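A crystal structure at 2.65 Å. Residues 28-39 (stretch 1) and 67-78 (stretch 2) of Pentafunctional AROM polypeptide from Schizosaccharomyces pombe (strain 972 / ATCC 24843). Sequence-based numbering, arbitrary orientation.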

ATOM      1  N   THR A  28      -0.027  -3.945 -15.554  1.00 43.57           N
ATOM      2  CA  THR A  28       0.200  -4.908 -14.468  1.00 43.67           C
ATOM      3  C   THR A  28       0.785  -4.313 -13.166  1.00 42.95           C
ATOM      4  O   THR A  28       1.163  -5.057 -12.263  1.00 41.84           O
ATOM      5  CB  THR A  28       1.196  -5.968 -14.954  1.00 44.90           C
ATOM      6  OG1 THR A  28       2.454  -5.325 -15.278  1.00 46.49           O
ATOM      7  CG2 THR A  28       0.639  -6.696 -16.166  1.00 44.92           C
ATOM      8  N   LEU A  29       0.845  -2.985 -13.068  1.00 43.32           N
ATOM      9  CA  LEU A  29       1.485  -2.284 -11.935  1.00 42.97           C
ATOM     10  C   LEU A  29       0.963  -2.702 -10.569  1.00 42.86           C
ATOM     11  O   LEU A  29       1.712  -2.722  -9.594  1.00 41.26           O
ATOM     12  CB  LEU A  29       1.308  -0.769 -12.069  1.00 42.29           C
ATOM     13  CG  LEU A  29       2.039   0.088 -11.026  1.00 42.35           C
ATOM     14  CD1 LEU A  29       3.528   0.114 -11.317  1.00 42.03           C
ATOM     15  CD2 LEU A  29       1.493   1.505 -10.967  1.00 42.68           C
ATOM     16  N   ARG A  30      -0.324  -3.007 -10.498  1.00 44.14           N
ATOM     17  CA  ARG A  30      -0.927  -3.429  -9.239  1.00 45.98           C
ATOM     18  C   ARG A  30      -0.462  -4.812  -8.800  1.00 45.81           C
ATOM     19  O   ARG A  30      -0.405  -5.079  -7.608  1.00 46.29           O
ATOM     20  CB  ARG A  30      -2.442  -3.362  -9.335  1.00 48.17           C
ATOM     21  CG  ARG A  30      -2.891  -1.924  -9.470  1.00 50.88           C
ATOM     22  CD  ARG A  30      -4.367  -1.828  -9.731  1.00 54.47           C
ATOM     23  NE  ARG A  30      -4.741  -0.464 -10.093  1.00 58.52           N
ATOM     24  CZ  ARG A  30      -5.997  -0.014 -10.190  1.00 62.54           C
ATOM     25  NH1 ARG A  30      -7.041  -0.811  -9.944  1.00 64.33           N
ATOM     26  NH2 ARG A  30      -6.215   1.257 -10.534  1.00 63.53           N
ATOM     27  N   ASP A  31      -0.120  -5.674  -9.759  1.00 45.91           N
ATOM     28  CA  ASP A  31       0.446  -6.996  -9.470  1.00 45.01           C
ATOM     29  C   ASP A  31       1.949  -6.952  -9.135  1.00 42.33           C
ATOM     30  O   ASP A  31       2.404  -7.653  -8.220  1.00 42.00           O
ATOM     31  CB  ASP A  31       0.184  -7.962 -10.644  1.00 47.55           C
ATOM     32  CG  ASP A  31      -1.337  -8.211 -10.916  1.00 49.47           C
ATOM     33  OD1 ASP A  31      -2.183  -8.123  -9.982  1.00 49.75           O
ATOM     34  OD2 ASP A  31      -1.677  -8.523 -12.084  1.00 50.67           O
ATOM     35  N   VAL A  32       2.718  -6.134  -9.852  1.00 39.83           N
ATOM     36  CA  VAL A  32       4.179  -6.110  -9.666  1.00 38.29           C
ATOM     37  C   VAL A  32       4.642  -5.375  -8.422  1.00 37.19           C
ATOM     38  O   VAL A  32       5.792  -5.511  -8.047  1.00 36.72           O
ATOM     39  CB  VAL A  32       4.940  -5.514 -10.870  1.00 37.99           C
ATOM     40  CG1 VAL A  32       4.515  -6.192 -12.157  1.00 38.80           C
ATOM     41  CG2 VAL A  32       4.751  -4.014 -10.978  1.00 38.16           C
ATOM     42  N   THR A  33       3.774  -4.579  -7.806  1.00 36.64           N
ATOM     43  CA  THR A  33       4.136  -3.830  -6.592  1.00 36.66           C
ATOM     44  C   THR A  33       3.750  -4.533  -5.289  1.00 36.73           C
ATOM     45  O   THR A  33       4.150  -4.088  -4.212  1.00 36.90           O
ATOM     46  CB  THR A  33       3.535  -2.408  -6.585  1.00 36.12           C
ATOM     47  OG1 THR A  33       2.114  -2.478  -6.696  1.00 35.72           O
ATOM     48  CG2 THR A  33       4.086  -1.608  -7.742  1.00 36.34           C
ATOM     49  N   VAL A  34       2.962  -5.602  -5.393  1.00 36.80           N
ATOM     50  CA  VAL A  34       2.658  -6.498  -4.275  1.00 36.58           C
ATOM     51  C   VAL A  34       3.856  -6.675  -3.340  1.00 36.59           C
ATOM     52  O   VAL A  34       4.964  -6.982  -3.792  1.00 36.69           O
ATOM     53  CB  VAL A  34       2.189  -7.865  -4.835  1.00 37.42           C
ATOM     54  CG1 VAL A  34       2.461  -9.030  -3.889  1.00 37.19           C
ATOM     55  CG2 VAL A  34       0.702  -7.790  -5.198  1.00 37.85           C
ATOM     56  N   GLY A  35       3.623  -6.448  -2.046  1.00 36.42           N
ATOM     57  CA  GLY A  35       4.610  -6.674  -0.996  1.00 36.18           C
ATOM     58  C   GLY A  35       5.688  -5.631  -0.834  1.00 36.86           C
ATOM     59  O   GLY A  35       6.555  -5.778   0.030  1.00 37.53           O
ATOM     60  N   CYS A  36       5.638  -4.571  -1.639  1.00 37.51           N
ATOM     61  CA  CYS A  36       6.667  -3.534  -1.645  1.00 37.67           C
ATOM     62  C   CYS A  36       6.221  -2.302  -0.894  1.00 37.20           C
ATOM     63  O   CYS A  36       5.059  -1.908  -0.949  1.00 36.92           O
ATOM     64  CB  CYS A  36       7.010  -3.150  -3.072  1.00 38.34           C
ATOM     65  SG  CYS A  36       7.562  -4.565  -4.041  1.00 40.16           S
ATOM     66  N   ASP A  37       7.161  -1.694  -0.189  1.00 37.61           N
ATOM     67  CA  ASP A  37       6.910  -0.454   0.541  1.00 38.22           C
ATOM     68  C   ASP A  37       7.247   0.783  -0.293  1.00 38.25           C
ATOM     69  O   ASP A  37       6.877   1.889   0.091  1.00 39.49           O
ATOM     70  CB  ASP A  37       7.703  -0.450   1.846  1.00 38.90           C
ATOM     71  CG  ASP A  37       7.399  -1.661   2.709  1.00 40.18           C
ATOM     72  OD1 ASP A  37       6.400  -1.615   3.453  1.00 41.57           O
ATOM     73  OD2 ASP A  37       8.145  -2.668   2.638  1.00 41.21           O
ATOM     74  N   ALA A  38       7.935   0.586  -1.423  1.00 37.78           N
ATOM     75  CA  ALA A  38       8.374   1.667  -2.297  1.00 37.60           C
ATOM     76  C   ALA A  38       8.775   1.148  -3.681  1.00 37.64           C
ATOM     77  O   ALA A  38       8.912  -0.059  -3.886  1.00 37.73           O
ATOM     78  CB  ALA A  38       9.554   2.376  -1.665  1.00 38.03           C
ATOM     79  N   ILE A  39       8.984   2.073  -4.612  1.00 37.19           N
ATOM     80  CA  ILE A  39       9.350   1.753  -5.985  1.00 37.00           C
ATOM     81  C   ILE A  39      10.589   2.551  -6.354  1.00 37.25           C
ATOM     82  O   ILE A  39      10.599   3.780  -6.277  1.00 37.76           O
ATOM     83  CB  ILE A  39       8.218   2.114  -6.957  1.00 37.20           C
ATOM     84  CG1 ILE A  39       6.931   1.419  -6.556  1.00 37.61           C
ATOM     85  CG2 ILE A  39       8.535   1.705  -8.387  1.00 37.17           C
ATOM     86  CD1 ILE A  39       5.759   1.845  -7.416  1.00 38.33           C
TER
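Stretch 2 67-78: LLRCSTTLPIIF

Both stretches run helix, loop, strand; stretch 1 holds a short helix from Leu 29, stretch 2 the last part of a helix that begins earlier in the chain. The start of the stretch 1 helix lies near the loop after the stretch 2 helix, and the strands pair in parallel at Ile 39 and Ile 76. The CA-CA distances give the register, with Leu 29 nearest Ser 71 at 7.9 Å, Ala 38 nearest Pro 75 at 4.9 Å, and Ile 39 nearest Ile 76 at 5.0 Å.

The strand pairing is parallel, and its evidence is a pair of backbone hydrogen bonds that both belong to Ile 39. Its N donates to Pro 75 O at 3.0 Å with an N-H...O angle of 157°, and its O accepts from Ile 77 N at 2.7 Å and 171°. One residue thus reaches the residues before and after Ile 76, as a parallel bridge requires. Pro 75 has no amide hydrogen to give, but its carbonyl is fully usable here as an acceptor. Ile 39 O also receives a CA-H...O contact from Ile 76 CA at 3.3 Å, with 141° at the hydrogen. The 3.5 Å between Ile 39 O and Ile 77 O is no bond, since both atoms are acceptors. Backbone angles of -128/122 for Ile 39 and -118/139 for Ile 76 are those of extended chain, and both side chains project to the same face of the sheet.

Before the strands, each stretch satisfies polar groups internally. In stretch 1, Thr 28 O accepts from Asp 31 N (2.9 Å) and Val 32 N (3.1 Å). Leu 29 O takes Thr 33 OG1 at 2.9 Å and a weak bond from Thr 33 N at 3.3 Å. A type II turn from Thr 33 to Cys 36 is closed by Cys 36 N to Thr 33 O, 3.0 Å; Gly 35 occupies its positive-phi position, at 78/1. In stretch 2, Leu 68 O accepts from Ser 71 N at 2.8 Å and, weakly, from Thr 72 N at 3.1 Å. Thr 72 OG1 then accepts from Leu 74 N at 3.1 Å and 169°. The carboxylate oxygens of Asp 37 are bonded elsewhere in the structure.

Much of the remaining contact is between carbon atoms of side chains. Leu 29 CD2 lies 3.6 Å from Ser 71 CB, and Leu 29 CD1 4.1 Å from Leu 68 CD1. Leu 74 points toward stretch 1, its CD1 3.8 Å from both Thr 33 CB and Ile 39 CG1. Ile 39 CD1 reaches Thr 72 CG2 at 3.8 Å, while Ala 38 CB meets Ile 77 CD1 at 4.0 Å. A carbonyl takes part as well, Asp 37 O lying 3.4 Å from Pro 75 CD. Together the two stretches bury 545 Å².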

ATOM      1  N   LEU A  67       3.622  10.340 -14.482  1.00 45.26           N
ATOM      2  CA  LEU A  67       2.762   9.276 -15.020  1.00 45.39           C
ATOM      3  C   LEU A  67       2.632   8.110 -14.034  1.00 45.23           C
ATOM      4  O   LEU A  67       1.551   7.533 -13.883  1.00 47.24           O
ATOM      5  CB  LEU A  67       3.289   8.784 -16.379  1.00 46.26           C
ATOM      6  CG  LEU A  67       2.474   7.754 -17.169  1.00 47.10           C
ATOM      7  CD1 LEU A  67       1.081   8.268 -17.508  1.00 47.72           C
ATOM      8  CD2 LEU A  67       3.202   7.365 -18.447  1.00 47.47           C
ATOM      9  N   LEU A  68       3.724   7.792 -13.347  1.00 44.18           N
ATOM     10  CA  LEU A  68       3.730   6.730 -12.346  1.00 44.04           C
ATOM     11  C   LEU A  68       2.984   7.162 -11.079  1.00 45.14           C
ATOM     12  O   LEU A  68       2.153   6.409 -10.542  1.00 45.27           O
ATOM     13  CB  LEU A  68       5.174   6.335 -12.017  1.00 43.27           C
ATOM     14  CG  LEU A  68       5.410   5.384 -10.852  1.00 42.57           C
ATOM     15  CD1 LEU A  68       4.815   4.028 -11.168  1.00 42.48           C
ATOM     16  CD2 LEU A  68       6.892   5.286 -10.533  1.00 42.92           C
ATOM     17  N   ARG A  69       3.283   8.368 -10.599  1.00 46.40           N
ATOM     18  CA  ARG A  69       2.586   8.933  -9.428  1.00 47.24           C
ATOM     19  C   ARG A  69       1.056   8.999  -9.547  1.00 46.47           C
ATOM     20  O   ARG A  69       0.379   8.983  -8.542  1.00 45.67           O
ATOM     21  CB  ARG A  69       3.127  10.325  -9.085  1.00 47.36           C
ATOM     22  CG  ARG A  69       4.437  10.305  -8.320  1.00 48.34           C
ATOM     23  CD  ARG A  69       4.393  11.367  -7.244  1.00 50.06           C
ATOM     24  NE  ARG A  69       5.618  11.507  -6.453  1.00 51.58           N
ATOM     25  CZ  ARG A  69       5.975  10.755  -5.403  1.00 52.57           C
ATOM     26  NH1 ARG A  69       5.240   9.717  -4.978  1.00 52.55           N
ATOM     27  NH2 ARG A  69       7.112  11.037  -4.770  1.00 53.68           N
ATOM     28  N   CYS A  70       0.534   9.078 -10.766  1.00 47.71           N
ATOM     29  CA  CYS A  70      -0.910   8.980 -11.016  1.00 49.49           C
ATOM     30  C   CYS A  70      -1.456   7.548 -10.977  1.00 47.92           C
ATOM     31  O   CYS A  70      -2.668   7.365 -11.050  1.00 49.25           O
ATOM     32  CB  CYS A  70      -1.284   9.647 -12.364  1.00 51.53           C
ATOM     33  SG  CYS A  70      -1.257  11.465 -12.310  1.00 57.62           S
ATOM     34  N   SER A  71      -0.588   6.538 -10.916  1.00 45.61           N
ATOM     35  CA  SER A  71      -1.027   5.150 -10.853  1.00 43.99           C
ATOM     36  C   SER A  71      -0.708   4.470  -9.535  1.00 42.08           C
ATOM     37  O   SER A  71      -1.122   3.335  -9.336  1.00 41.61           O
ATOM     38  CB  SER A  71      -0.408   4.360 -12.002  1.00 45.05           C
ATOM     39  OG  SER A  71      -0.912   4.799 -13.255  1.00 45.91           O
ATOM     40  N   THR A  72       0.025   5.137  -8.640  1.00 40.50           N
ATOM     41  CA  THR A  72       0.349   4.557  -7.335  1.00 39.05           C
ATOM     42  C   THR A  72       0.695   5.614  -6.298  1.00 37.72           C
ATOM     43  O   THR A  72       1.281   6.651  -6.613  1.00 36.89           O
ATOM     44  CB  THR A  72       1.523   3.540  -7.402  1.00 38.62           C
ATOM     45  OG1 THR A  72       1.722   2.952  -6.111  1.00 38.63           O
ATOM     46  CG2 THR A  72       2.819   4.205  -7.811  1.00 38.33           C
ATOM     47  N   THR A  73       0.363   5.281  -5.055  1.00 36.84           N
ATOM     48  CA  THR A  73       0.638   6.105  -3.891  1.00 36.62           C
ATOM     49  C   THR A  73       1.965   5.771  -3.228  1.00 36.32           C
ATOM     50  O   THR A  73       2.346   6.424  -2.257  1.00 36.28           O
ATOM     51  CB  THR A  73      -0.462   5.905  -2.823  1.00 37.13           C
ATOM     52  OG1 THR A  73      -0.475   4.539  -2.379  1.00 37.23           O
ATOM     53  CG2 THR A  73      -1.831   6.253  -3.386  1.00 37.51           C
ATOM     54  N   LEU A  74       2.649   4.739  -3.723  1.00 36.17           N
ATOM     55  CA  LEU A  74       3.877   4.265  -3.105  1.00 35.76           C
ATOM     56  C   LEU A  74       4.992   5.307  -3.215  1.00 35.19           C
ATOM     57  O   LEU A  74       5.179   5.906  -4.270  1.00 35.76           O
ATOM     58  CB  LEU A  74       4.349   2.943  -3.744  1.00 36.13           C
ATOM     59  CG  LEU A  74       3.496   1.687  -3.510  1.00 36.25           C
ATOM     60  CD1 LEU A  74       4.084   0.502  -4.267  1.00 36.09           C
ATOM     61  CD2 LEU A  74       3.359   1.375  -2.020  1.00 36.08           C
ATOM     62  N   PRO A  75       5.743   5.515  -2.126  1.00 34.73           N
ATOM     63  CA  PRO A  75       6.929   6.359  -2.192  1.00 34.96           C
ATOM     64  C   PRO A  75       7.872   5.929  -3.319  1.00 35.25           C
ATOM     65  O   PRO A  75       7.942   4.737  -3.655  1.00 35.33           O
ATOM     66  CB  PRO A  75       7.611   6.136  -0.835  1.00 35.37           C
ATOM     67  CG  PRO A  75       6.576   5.550   0.057  1.00 35.14           C
ATOM     68  CD  PRO A  75       5.543   4.910  -0.799  1.00 34.70           C
ATOM     69  N   ILE A  76       8.591   6.892  -3.887  1.00 35.25           N
ATOM     70  CA  ILE A  76       9.437   6.637  -5.042  1.00 34.98           C
ATOM     71  C   ILE A  76      10.891   6.914  -4.721  1.00 34.06           C
ATOM     72  O   ILE A  76      11.223   7.881  -4.030  1.00 33.77           O
ATOM     73  CB  ILE A  76       8.949   7.445  -6.258  1.00 35.89           C
ATOM     74  CG1 ILE A  76       7.619   6.856  -6.734  1.00 37.03           C
ATOM     75  CG2 ILE A  76       9.956   7.420  -7.404  1.00 35.91           C
ATOM     76  CD1 ILE A  76       6.833   7.762  -7.650  1.00 38.40           C
ATOM     77  N   ILE A  77      11.743   6.027  -5.221  1.00 32.83           N
ATOM     78  CA  ILE A  77      13.167   6.176  -5.126  1.00 31.99           C
ATOM     79  C   ILE A  77      13.619   6.443  -6.547  1.00 31.79           C
ATOM     80  O   ILE A  77      13.242   5.723  -7.467  1.00 32.48           O
ATOM     81  CB  ILE A  77      13.804   4.900  -4.559  1.00 31.75           C
ATOM     82  CG1 ILE A  77      13.288   4.628  -3.144  1.00 32.02           C
ATOM     83  CG2 ILE A  77      15.310   5.018  -4.538  1.00 31.44           C
ATOM     84  CD1 ILE A  77      13.338   3.171  -2.751  1.00 32.20           C
ATOM     85  N   PHE A  78      14.410   7.491  -6.717  1.00 31.67           N
ATOM     86  CA  PHE A  78      14.870   7.954  -8.023  1.00 31.90           C
ATOM     87  C   PHE A  78      16.346   7.585  -8.134  1.00 32.17           C
ATOM     88  O   PHE A  78      17.198   8.193  -7.480  1.00 32.63           O
ATOM     89  CB  PHE A  78      14.655   9.466  -8.099  1.00 31.49           C
ATOM     90  CG  PHE A  78      14.996  10.091  -9.424  1.00 31.37           C
ATOM     91  CD1 PHE A  78      16.288  10.515  -9.698  1.00 31.68           C
ATOM     92  CD2 PHE A  78      14.006  10.327 -10.368  1.00 31.18           C
ATOM     93  CE1 PHE A  78      16.593  11.122 -10.918  1.00 32.04           C
ATOM     94  CE2 PHE A  78      14.293  10.940 -11.574  1.00 31.53           C
ATOM     95  CZ  PHE A  78      15.588  11.338 -11.861  1.00 31.89           C
TER